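PDB 1LF9: glucoamylase from Thermoanaerobacterium thermosaccharolyticum, which catalyses the hydrolysis of terminal alpha-1,4-linked glucose residues from the non-reducing ends of starch-like chains, releasing beta-D-glucose. Local coordinates for residues W341-Y346 with G392-E397; L365-K370 with Q380-S385; G376-N381 with D396-P401. All blocks are in the same frame, centred on the assembly; numbering follows the deposited sequence.

How the contacts relate
All three contacts lie in the alpha-helical catalytic domain, on the same side of the chain's centre. Contacts 1 and 3 are buried, about 5 Å apart between centres, and share helix 395-407, whose Glu397 takes part in both. Contact 1 borders the sugar site and is made of charges and directed hydrogen bonds; contact 3, just behind it, pairs an amide with the backbone and adds apolar packing. Contact 2 is partly buried and sparser, a phenol hydroxyl and a lysine stem of helix 358-375 against loop carbonyls. It shares Gln380 and Asn381 with contact 3, so a single loop runs from the helix packing to the edge of the substrate cleft.

Contact 1: W341-Y346 with G392-E397; sequences WSRDLY and GIQLDE. With AC1 (4,6-dideoxy-4-{[(1S,4R,5S,6S)-4,5,6-trihydroxy-3-(hydroxymethyl)cyclohex-2-en-1-yl]amino}-alpha-D-glucopyranose), chain C.
Glu397 OE2 meets two flat groups of 341-346: it lies at the edge of the Trp341 ring, near its plane, and over one face of the Arg343 guanidinium, a long ion pair that acts by charge alone. One face of the Trp341 ring carries the acarviosine AC1, whose C6B sits above the ring centre. This is the sugar pocket of the family 15 (alpha/alpha)6 barrel, where the flat indole gives an apolar surface to that hydroxymethyl carbon. The Arg343 guanidinium has its partners around its edge. NH1 and NH2 converge on Gln394 OE1, at 2.7 Å from NH1, coming from the same face of the amide. NH1 also makes a salt bridge to Asp396 OD2 (2.9 Å), on that oxygen's syn lone pair, the carboxylate and guanidinium planes only 5° apart. NH2 donates to AC1 O4 at 2.7 Å, and Asp344 OD2 accepts from the same O4. A leucine in place of Arg343 would probably leave Asp396 without its countercharge and Gln394 OE1 without both these donors, and cost AC1 O4 a donor. Gln394 NE2 and Trp341 NE1 both bond to Glu438, the likely proton donor. The Arg343 backbone N gives Glu397 OE2 a nearly straight bond (168°). Ser342, its OG anti to the backbone N (chi1 160°), reaches Glu397 O at 3.0 Å, in the carbonyl plane and on a lone pair.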
loop_
_atom_site.group_PDB
_atom_site.type_symbol
_atom_site.label_atom_id
_atom_site.label_comp_id
_atom_site.label_asym_id
_atom_site.label_seq_id
_atom_site.Cartn_x
_atom_site.Cartn_y
_atom_site.Cartn_z
ATOM N N TRP A 341 -7.492 -6.719 -3.195
ATOM C CA TRP A 341 -7.176 -8.112 -3.519
ATOM C C TRP A 341 -7.693 -8.947 -2.349
ATOM O O TRP A 341 -7.408 -8.650 -1.185
ATOM C CB TRP A 341 -5.671 -8.349 -3.613
ATOM C CG TRP A 341 -5.014 -8.114 -4.936
ATOM C CD1 TRP A 341 -4.706 -9.058 -5.876
ATOM C CD2 TRP A 341 -4.439 -6.887 -5.397
ATOM N NE1 TRP A 341 -3.956 -8.500 -6.883
ATOM C CE2 TRP A 341 -3.777 -7.170 -6.616
ATOM C CE3 TRP A 341 -4.412 -5.578 -4.897
ATOM C CZ2 TRP A 341 -3.090 -6.189 -7.344
ATOM C CZ3 TRP A 341 -3.730 -4.600 -5.619
ATOM C CH2 TRP A 341 -3.077 -4.915 -6.831
ATOM N N SER A 342 -8.447 -9.988 -2.673
ATOM C CA SER A 342 -8.997 -10.892 -1.687
ATOM C C SER A 342 -7.882 -11.494 -0.820
ATOM O O SER A 342 -8.033 -11.645 0.389
ATOM C CB SER A 342 -9.762 -11.995 -2.416
ATOM O OG SER A 342 -9.942 -13.136 -1.597
ATOM N N ARG A 343 -6.762 -11.838 -1.448
ATOM C CA ARG A 343 -5.640 -12.420 -0.721
ATOM C C ARG A 343 -5.084 -11.446 0.312
ATOM O O ARG A 343 -5.025 -11.763 1.501
ATOM C CB ARG A 343 -4.534 -12.837 -1.704
ATOM C CG ARG A 343 -3.211 -13.248 -1.048
ATOM C CD ARG A 343 -2.172 -13.703 -2.090
ATOM N NE ARG A 343 -2.193 -12.840 -3.264
ATOM C CZ ARG A 343 -2.834 -13.116 -4.399
ATOM N NH1 ARG A 343 -3.503 -14.253 -4.541
ATOM N NH2 ARG A 343 -2.854 -12.224 -5.377
ATOM N N ASP A 344 -4.693 -10.256 -0.139
ATOM C CA ASP A 344 -4.120 -9.254 0.760
ATOM C C ASP A 344 -5.066 -8.867 1.881
ATOM O O ASP A 344 -4.648 -8.699 3.021
ATOM C CB ASP A 344 -3.723 -7.996 -0.024
ATOM C CG ASP A 344 -2.661 -8.281 -1.067
ATOM O OD1 ASP A 344 -1.596 -7.640 -1.009
ATOM O OD2 ASP A 344 -2.890 -9.150 -1.935
ATOM N N LEU A 345 -6.342 -8.715 1.547
ATOM C CA LEU A 345 -7.338 -8.336 2.535
ATOM C C LEU A 345 -7.444 -9.444 3.582
ATOM O O LEU A 345 -7.518 -9.173 4.781
ATOM C CB LEU A 345 -8.684 -8.087 1.846
ATOM C CG LEU A 345 -9.924 -7.821 2.706
ATOM C CD1 LEU A 345 -10.904 -6.952 1.950
ATOM C CD2 LEU A 345 -10.569 -9.151 3.086
ATOM N N TYR A 346 -7.447 -10.688 3.115
ATOM C CA TYR A 346 -7.517 -11.849 3.989
ATOM C C TYR A 346 -6.434 -11.747 5.053
ATOM O O TYR A 346 -6.712 -11.836 6.245
ATOM C CB TYR A 346 -7.329 -13.120 3.159
ATOM C CG TYR A 346 -6.985 -14.365 3.948
ATOM C CD1 TYR A 346 -7.906 -14.952 4.813
ATOM C CD2 TYR A 346 -5.740 -14.972 3.804
ATOM C CE1 TYR A 346 -7.595 -16.121 5.513
ATOM C CE2 TYR A 346 -5.415 -16.134 4.498
ATOM C CZ TYR A 346 -6.348 -16.705 5.351
ATOM O OH TYR A 346 -6.025 -17.858 6.032
ATOM N N GLY A 392 -7.810 -12.465 -13.792
ATOM C CA GLY A 392 -7.238 -13.793 -13.689
ATOM C C GLY A 392 -8.035 -14.636 -12.709
ATOM O O GLY A 392 -8.728 -14.090 -11.855
ATOM N N ILE A 393 -7.949 -15.959 -12.831
ATOM C CA ILE A 393 -8.664 -16.861 -11.923
ATOM C C ILE A 393 -7.710 -17.439 -10.856
ATOM O O ILE A 393 -6.979 -18.402 -11.108
ATOM C CB ILE A 393 -9.309 -18.045 -12.697
ATOM C CG1 ILE A 393 -10.150 -17.522 -13.870
ATOM C CG2 ILE A 393 -10.163 -18.883 -11.752
ATOM C CD1 ILE A 393 -11.302 -16.644 -13.462
ATOM N N GLN A 394 -7.722 -16.847 -9.666
ATOM C CA GLN A 394 -6.872 -17.301 -8.564
ATOM C C GLN A 394 -7.698 -18.093 -7.552
ATOM O O GLN A 394 -8.488 -17.522 -6.798
ATOM C CB GLN A 394 -6.215 -16.103 -7.866
ATOM C CG GLN A 394 -5.111 -15.435 -8.684
ATOM C CD GLN A 394 -4.716 -14.065 -8.143
ATOM O OE1 GLN A 394 -4.669 -13.850 -6.928
ATOM N NE2 GLN A 394 -4.405 -13.140 -9.046
ATOM N N LEU A 395 -7.513 -19.409 -7.538
ATOM C CA LEU A 395 -8.254 -20.259 -6.618
ATOM C C LEU A 395 -8.045 -19.929 -5.142
ATOM O O LEU A 395 -8.969 -20.071 -4.343
ATOM C CB LEU A 395 -7.925 -21.734 -6.880
ATOM C CG LEU A 395 -8.804 -22.435 -7.924
ATOM C CD1 LEU A 395 -10.199 -22.657 -7.363
ATOM C CD2 LEU A 395 -8.876 -21.598 -9.189
ATOM N N ASP A 396 -6.849 -19.487 -4.768
ATOM C CA ASP A 396 -6.617 -19.163 -3.362
ATOM C C ASP A 396 -7.516 -18.007 -2.951
ATOM O O ASP A 396 -7.977 -17.952 -1.813
ATOM C CB ASP A 396 -5.141 -18.816 -3.101
ATOM C CG ASP A 396 -4.689 -17.560 -3.827
ATOM O OD1 ASP A 396 -5.033 -17.407 -5.021
ATOM O OD2 ASP A 396 -3.975 -16.738 -3.209
ATOM N N GLU A 397 -7.781 -17.092 -3.882
ATOM C CA GLU A 397 -8.633 -15.958 -3.574
ATOM C C GLU A 397 -10.095 -16.358 -3.462
ATOM O O GLU A 397 -10.907 -15.611 -2.915
ATOM C CB GLU A 397 -8.457 -14.844 -4.605
ATOM C CG GLU A 397 -7.091 -14.174 -4.508
ATOM C CD GLU A 397 -7.073 -12.802 -5.138
ATOM O OE1 GLU A 397 -7.574 -12.679 -6.274
ATOM O OE2 GLU A 397 -6.555 -11.850 -4.507
HETATM C C1 AC1 C . 2.427 -7.965 -11.757
HETATM O O2 AC1 C . 3.793 -9.952 -11.895
HETATM C C2 AC1 C . 3.264 -8.999 -10.971
HETATM C C4A AC1 C . -0.514 -9.532 -4.314
HETATM C C3 AC1 C . 2.402 -9.678 -9.864
HETATM O O3 AC1 C . 3.223 -10.626 -9.169
HETATM C C4 AC1 C . 1.885 -8.579 -8.905
HETATM N N4A AC1 C . 1.073 -9.187 -7.803
HETATM C C5 AC1 C . 0.989 -7.561 -9.760
HETATM O O5 AC1 C . 1.823 -6.974 -10.859
HETATM C C6 AC1 C . 0.430 -6.408 -8.952
HETATM C C1B AC1 C . 1.619 -8.844 -6.446
HETATM C C2B AC1 C . 1.743 -10.105 -5.533
HETATM O O2B AC1 C . 2.508 -11.062 -6.230
HETATM C C3B AC1 C . 0.349 -10.633 -5.100
HETATM O O3B AC1 C . 0.488 -11.761 -4.273
HETATM O O4 AC1 C . -1.869 -9.906 -4.480
HETATM C C5B AC1 C . -0.223 -8.065 -4.785
HETATM C C7B AC1 C . 0.741 -7.771 -5.764
HETATM C C6B AC1 C . -1.011 -6.924 -4.147
HETATM O O6B AC1 C . -0.338 -6.490 -2.953
#

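Contact 2: L365-K370 with Q380-S385; sequences LDYLAK and QNTWIS. With GLC (alpha-D-glucopyranose), chain B.
A helix meets a loop here: Tyr367 and Lys370, one turn apart on helix 358-375, touch residues 382-385 of the connection leading to helix 395-407, in a partly buried part of the (alpha/alpha)6 catalytic domain. The phenol hydroxyl makes the one hydrogen bond across the contact, from Tyr367 OH to Ile384 O at 2.8 Å. The hydroxyl sits well above the carbonyl plane, with a C=O...OH angle of 101°, and the carbonyl oxygen lies near the plane of the phenol ring, at its edge, 3.3 Å from Tyr367 CE1. With CG anti to the backbone N (chi1 176°), the tyrosine reaches straight out from the helix, and its length suits a backbone gap of 9.2 Å between the CA atoms of Tyr367 and Ile384. Trp383 O is also near, 3.1 Å from Tyr367 OH, but badly angled for a bond, and Thr382 OG1 stands 3.6 Å from the same hydroxyl. Lys370 adds an aliphatic touch, its CE resting 3.8 Å from Ser385 O, while its NZ forms a salt bridge with Asp374; a long stem with a charged end fits this partly exposed edge of the helix. At the other end of the loop, Gln380 NE2 bonds to O6 of a bound glucose. The loop is held besides by backbone hydrogen bonds between Thr382 and Val340 and between Asn381 and Tyr389. Trp383 and Ile384 touch Asp68, in a loop between beta strands 58-63 and 70-80, while Leu365 and Leu368 pack on helix 395-407.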
loop_
_atom_site.group_PDB
_atom_site.type_symbol
_atom_site.label_atom_id
_atom_site.label_comp_id
_atom_site.label_asym_id
_atom_site.label_seq_id
_atom_site.Cartn_x
_atom_site.Cartn_y
_atom_site.Cartn_z
ATOM N N LEU A 365 -14.799 -8.831 5.689
ATOM C CA LEU A 365 -15.448 -10.054 5.234
ATOM C C LEU A 365 -16.749 -9.708 4.521
ATOM O O LEU A 365 -17.075 -10.289 3.480
ATOM C CB LEU A 365 -15.726 -10.981 6.415
ATOM C CG LEU A 365 -16.333 -12.347 6.100
ATOM C CD1 LEU A 365 -15.480 -13.091 5.080
ATOM C CD2 LEU A 365 -16.438 -13.144 7.387
ATOM N N ASP A 366 -17.491 -8.756 5.077
ATOM C CA ASP A 366 -18.749 -8.337 4.472
ATOM C C ASP A 366 -18.518 -7.688 3.118
ATOM O O ASP A 366 -19.365 -7.778 2.225
ATOM C CB ASP A 366 -19.488 -7.384 5.404
ATOM C CG ASP A 366 -20.134 -8.110 6.560
ATOM O OD1 ASP A 366 -20.050 -7.614 7.704
ATOM O OD2 ASP A 366 -20.729 -9.183 6.316
ATOM N N TYR A 367 -17.376 -7.031 2.961
ATOM C CA TYR A 367 -17.052 -6.415 1.683
ATOM C C TYR A 367 -16.911 -7.549 0.660
ATOM O O TYR A 367 -17.468 -7.483 -0.440
ATOM C CB TYR A 367 -15.743 -5.634 1.784
ATOM C CG TYR A 367 -15.319 -5.050 0.464
ATOM C CD1 TYR A 367 -16.058 -4.037 -0.135
ATOM C CD2 TYR A 367 -14.220 -5.561 -0.221
ATOM C CE1 TYR A 367 -15.721 -3.546 -1.388
ATOM C CE2 TYR A 367 -13.874 -5.079 -1.477
ATOM C CZ TYR A 367 -14.630 -4.072 -2.055
ATOM O OH TYR A 367 -14.293 -3.592 -3.295
ATOM N N LEU A 368 -16.170 -8.592 1.035
ATOM C CA LEU A 368 -15.969 -9.749 0.165
ATOM C C LEU A 368 -17.318 -10.359 -0.199
ATOM O O LEU A 368 -17.533 -10.782 -1.335
ATOM C CB LEU A 368 -15.110 -10.809 0.857
ATOM C CG LEU A 368 -13.674 -10.405 1.192
ATOM C CD1 LEU A 368 -13.014 -11.504 2.016
ATOM C CD2 LEU A 368 -12.903 -10.146 -0.093
ATOM N N ALA A 369 -18.218 -10.413 0.776
ATOM C CA ALA A 369 -19.548 -10.951 0.535
ATOM C C ALA A 369 -20.170 -10.122 -0.587
ATOM O O ALA A 369 -20.746 -10.662 -1.532
ATOM C CB ALA A 369 -20.392 -10.855 1.803
ATOM N N LYS A 370 -20.036 -8.805 -0.477
ATOM C CA LYS A 370 -20.562 -7.893 -1.481
ATOM C C LYS A 370 -19.954 -8.216 -2.843
ATOM O O LYS A 370 -20.672 -8.388 -3.828
ATOM C CB LYS A 370 -20.235 -6.448 -1.099
ATOM C CG LYS A 370 -20.477 -5.446 -2.215
ATOM C CD LYS A 370 -20.088 -4.033 -1.807
ATOM C CE LYS A 370 -20.191 -3.082 -2.993
ATOM N NZ LYS A 370 -21.536 -3.145 -3.645
ATOM N N GLN A 380 -9.795 -11.510 -9.664
ATOM C CA GLN A 380 -8.393 -11.266 -9.307
ATOM C C GLN A 380 -8.259 -10.126 -8.298
ATOM O O GLN A 380 -7.683 -10.291 -7.221
ATOM C CB GLN A 380 -7.571 -10.950 -10.560
ATOM C CG GLN A 380 -6.099 -10.724 -10.267
ATOM C CD GLN A 380 -5.229 -10.788 -11.507
ATOM O OE1 GLN A 380 -5.708 -11.075 -12.607
ATOM N NE2 GLN A 380 -3.934 -10.526 -11.332
ATOM N N ASN A 381 -8.779 -8.961 -8.667
ATOM C CA ASN A 381 -8.779 -7.802 -7.786
ATOM C C ASN A 381 -9.867 -6.868 -8.293
ATOM O O ASN A 381 -10.418 -7.097 -9.368
ATOM C CB ASN A 381 -7.397 -7.118 -7.727
ATOM C CG ASN A 381 -6.898 -6.621 -9.081
ATOM O OD1 ASN A 381 -5.864 -5.951 -9.144
ATOM N ND2 ASN A 381 -7.609 -6.939 -10.153
ATOM N N THR A 382 -10.198 -5.838 -7.522
ATOM C CA THR A 382 -11.264 -4.923 -7.919
ATOM C C THR A 382 -11.051 -3.539 -7.365
ATOM O O THR A 382 -10.278 -3.350 -6.428
ATOM C CB THR A 382 -12.630 -5.371 -7.362
ATOM O OG1 THR A 382 -12.582 -5.327 -5.928
ATOM C CG2 THR A 382 -12.973 -6.775 -7.801
ATOM N N TRP A 383 -11.753 -2.571 -7.944
ATOM C CA TRP A 383 -11.691 -1.207 -7.452
ATOM C C TRP A 383 -12.492 -1.296 -6.164
ATOM O O TRP A 383 -13.139 -2.311 -5.912
ATOM C CB TRP A 383 -12.371 -0.238 -8.423
ATOM C CG TRP A 383 -11.650 -0.062 -9.721
ATOM C CD1 TRP A 383 -11.785 -0.820 -10.847
ATOM C CD2 TRP A 383 -10.682 0.950 -10.032
ATOM N NE1 TRP A 383 -10.966 -0.339 -11.844
ATOM C CE2 TRP A 383 -10.279 0.747 -11.369
ATOM C CE3 TRP A 383 -10.117 2.011 -9.306
ATOM C CZ2 TRP A 383 -9.336 1.566 -12.002
ATOM C CZ3 TRP A 383 -9.174 2.829 -9.938
ATOM C CH2 TRP A 383 -8.796 2.597 -11.274
ATOM N N ILE A 384 -12.467 -0.255 -5.343
ATOM C CA ILE A 384 -13.214 -0.323 -4.092
ATOM C C ILE A 384 -14.709 -0.523 -4.347
ATOM O O ILE A 384 -15.436 -1.050 -3.499
ATOM C CB ILE A 384 -12.988 0.940 -3.225
ATOM C CG1 ILE A 384 -13.312 2.190 -4.029
ATOM C CG2 ILE A 384 -11.533 0.988 -2.739
ATOM C CD1 ILE A 384 -13.245 3.445 -3.204
ATOM N N SER A 385 -15.164 -0.119 -5.528
ATOM C CA SER A 385 -16.571 -0.264 -5.889
ATOM C C SER A 385 -16.948 -1.735 -6.021
ATOM O O SER A 385 -18.126 -2.092 -5.964
ATOM C CB SER A 385 -16.845 0.437 -7.218
ATOM O OG SER A 385 -16.144 -0.200 -8.275
HETATM C C1 GLC B . -0.739 -7.639 -16.080
HETATM C C2 GLC B . 0.211 -6.512 -15.550
HETATM C C3 GLC B . 1.255 -7.194 -14.605
HETATM C C4 GLC B . 0.475 -7.848 -13.392
HETATM C C5 GLC B . -0.460 -8.897 -13.959
HETATM C C6 GLC B . -1.292 -9.526 -12.823
HETATM O O2 GLC B . 0.849 -5.892 -16.653
HETATM O O3 GLC B . 2.117 -6.194 -14.139
HETATM O O4 GLC B . 1.345 -8.569 -12.446
HETATM O O5 GLC B . -1.383 -8.272 -14.939
HETATM O O6 GLC B . -1.778 -10.780 -13.219
#

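Contact 3: G376-N381 with D396-P401; sequences GMIPQN and DEQADP. With GLC (alpha-D-glucopyranose), chain B.
Gln398 clasps the backbone of Ile378 with both ends of its amide. Its NE2 donates to Ile378 O at 2.6 Å along an almost perfectly straight N-H line (179°), and its OE1 accepts from Ile378 N at 3.0 Å; each bond lies in the plane of the accepting carbonyl, on a lone pair. Glutamine suits the place because one side chain offers a donor and an acceptor side by side, satisfying both polar atoms of a loop residue that has no helix or strand to pair with. A bend at chi2 (-54°) folds the amide back beside the helix, and the second N-H of NE2 can serve Gln394 O, a turn earlier. Next along the loop, Glu397 OE1 approaches Gln380 O to 2.6 Å, while its OE2 bonds to Arg343 N. The side chain of Gln380 is engaged elsewhere, OE1 with Gly392 N and NE2 with Glu438. The contact thus ties the connection between two successive helices of the (alpha/alpha)6 barrel, 358-375 and 395-407, back onto the first turns of the second. Around the amide, Ile378 supplies the apolar filling. Both its branches lie against the Glu397 carbonyl oxygen, CG1 3.4 Å from Glu397 O, and CG2 also meets Glu397 CB at 4.0 Å. Met377 passes obliquely, CG 3.6 Å from Gln398 OE1. Farther along, Ile378 CG1 meets Pro401 CG at 4.1 Å, and Pro401, whose ring nitrogen cannot donate, marks a kink in the helix. Behind them Ile378 rests on Val372, and Pro401 on Leu368 and Leu421.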
loop_
_atom_site.group_PDB
_atom_site.type_symbol
_atom_site.label_atom_id
_atom_site.label_comp_id
_atom_site.label_asym_id
_atom_site.label_seq_id
_atom_site.Cartn_x
_atom_site.Cartn_y
_atom_site.Cartn_z
ATOM N N GLY A 376 -20.473 -12.948 -8.611
ATOM C CA GLY A 376 -20.704 -14.377 -8.639
ATOM C C GLY A 376 -19.479 -15.152 -8.203
ATOM O O GLY A 376 -19.511 -16.379 -8.121
ATOM N N MET A 377 -18.394 -14.438 -7.923
ATOM C CA MET A 377 -17.152 -15.069 -7.488
ATOM C C MET A 377 -16.132 -13.996 -7.124
ATOM O O MET A 377 -16.435 -12.806 -7.169
ATOM C CB MET A 377 -16.621 -16.003 -8.598
ATOM C CG MET A 377 -15.337 -15.584 -9.315
ATOM S SD MET A 377 -15.492 -14.187 -10.458
ATOM C CE MET A 377 -15.430 -14.981 -12.030
ATOM N N ILE A 378 -14.933 -14.405 -6.735
ATOM C CA ILE A 378 -13.911 -13.431 -6.390
ATOM C C ILE A 378 -13.013 -13.156 -7.591
ATOM O O ILE A 378 -12.279 -14.033 -8.041
ATOM C CB ILE A 378 -13.007 -13.919 -5.235
ATOM C CG1 ILE A 378 -13.834 -14.134 -3.969
ATOM C CG2 ILE A 378 -11.897 -12.894 -4.977
ATOM C CD1 ILE A 378 -14.334 -12.850 -3.334
ATOM N N PRO A 379 -13.076 -11.937 -8.143
ATOM C CA PRO A 379 -12.220 -11.619 -9.293
ATOM C C PRO A 379 -10.794 -11.315 -8.802
ATOM O O PRO A 379 -10.612 -10.932 -7.649
ATOM C CB PRO A 379 -12.920 -10.413 -9.919
ATOM C CG PRO A 379 -13.558 -9.747 -8.750
ATOM C CD PRO A 379 -14.077 -10.882 -7.910
ATOM N N GLN A 380 -9.795 -11.510 -9.664
ATOM C CA GLN A 380 -8.393 -11.266 -9.307
ATOM C C GLN A 380 -8.259 -10.126 -8.298
ATOM O O GLN A 380 -7.683 -10.291 -7.221
ATOM C CB GLN A 380 -7.571 -10.950 -10.560
ATOM C CG GLN A 380 -6.099 -10.724 -10.267
ATOM C CD GLN A 380 -5.229 -10.788 -11.507
ATOM O OE1 GLN A 380 -5.708 -11.075 -12.607
ATOM N NE2 GLN A 380 -3.934 -10.526 -11.332
ATOM N N ASN A 381 -8.779 -8.961 -8.667
ATOM C CA ASN A 381 -8.779 -7.802 -7.786
ATOM C C ASN A 381 -9.867 -6.868 -8.293
ATOM O O ASN A 381 -10.418 -7.097 -9.368
ATOM C CB ASN A 381 -7.397 -7.118 -7.727
ATOM C CG ASN A 381 -6.898 -6.621 -9.081
ATOM O OD1 ASN A 381 -5.864 -5.951 -9.144
ATOM N ND2 ASN A 381 -7.609 -6.939 -10.153
ATOM N N ASP A 396 -6.849 -19.487 -4.768
ATOM C CA ASP A 396 -6.617 -19.163 -3.362
ATOM C C ASP A 396 -7.516 -18.007 -2.951
ATOM O O ASP A 396 -7.977 -17.952 -1.813
ATOM C CB ASP A 396 -5.141 -18.816 -3.101
ATOM C CG ASP A 396 -4.689 -17.560 -3.827
ATOM O OD1 ASP A 396 -5.033 -17.407 -5.021
ATOM O OD2 ASP A 396 -3.975 -16.738 -3.209
ATOM N N GLU A 397 -7.781 -17.092 -3.882
ATOM C CA GLU A 397 -8.633 -15.958 -3.574
ATOM C C GLU A 397 -10.095 -16.358 -3.462
ATOM O O GLU A 397 -10.907 -15.611 -2.915
ATOM C CB GLU A 397 -8.457 -14.844 -4.605
ATOM C CG GLU A 397 -7.091 -14.174 -4.508
ATOM C CD GLU A 397 -7.073 -12.802 -5.138
ATOM O OE1 GLU A 397 -7.574 -12.679 -6.274
ATOM O OE2 GLU A 397 -6.555 -11.850 -4.507
ATOM N N GLN A 398 -10.427 -17.544 -3.969
ATOM C CA GLN A 398 -11.795 -18.035 -3.880
ATOM C C GLN A 398 -11.943 -18.726 -2.527
ATOM O O GLN A 398 -13.027 -18.746 -1.945
ATOM C CB GLN A 398 -12.089 -19.045 -4.989
ATOM C CG GLN A 398 -11.694 -18.591 -6.382
ATOM C CD GLN A 398 -12.289 -17.244 -6.769
ATOM O OE1 GLN A 398 -13.491 -17.012 -6.639
ATOM N NE2 GLN A 398 -11.444 -16.356 -7.267
ATOM N N ALA A 399 -10.834 -19.264 -2.021
ATOM C CA ALA A 399 -10.821 -19.970 -0.745
ATOM C C ALA A 399 -10.620 -19.111 0.505
ATOM O O ALA A 399 -11.228 -19.376 1.545
ATOM C CB ALA A 399 -9.764 -21.061 -0.787
ATOM N N ASP A 400 -9.773 -18.090 0.419
ATOM C CA ASP A 400 -9.496 -17.244 1.580
ATOM C C ASP A 400 -10.704 -16.647 2.296
ATOM O O ASP A 400 -10.749 -16.622 3.525
ATOM C CB ASP A 400 -8.508 -16.132 1.209
ATOM C CG ASP A 400 -7.103 -16.662 1.018
ATOM O OD1 ASP A 400 -6.834 -17.773 1.525
ATOM O OD2 ASP A 400 -6.270 -15.978 0.380
ATOM N N PRO A 401 -11.687 -16.134 1.542
ATOM C CA PRO A 401 -12.851 -15.564 2.230
ATOM C C PRO A 401 -13.650 -16.616 3.010
ATOM O O PRO A 401 -14.299 -16.302 4.011
ATOM C CB PRO A 401 -13.635 -14.891 1.097
ATOM C CG PRO A 401 -13.129 -15.553 -0.142
ATOM C CD PRO A 401 -11.683 -15.770 0.117
HETATM C C1 GLC B . -0.739 -7.639 -16.080
HETATM C C2 GLC B . 0.211 -6.512 -15.550
HETATM C C3 GLC B . 1.255 -7.194 -14.605
HETATM C C4 GLC B . 0.475 -7.848 -13.392
HETATM C C5 GLC B . -0.460 -8.897 -13.959
HETATM C C6 GLC B . -1.292 -9.526 -12.823
HETATM O O2 GLC B . 0.849 -5.892 -16.653
HETATM O O3 GLC B . 2.117 -6.194 -14.139
HETATM O O4 GLC B . 1.345 -8.569 -12.446
HETATM O O5 GLC B . -1.383 -8.272 -14.939
HETATM O O6 GLC B . -1.778 -10.780 -13.219
#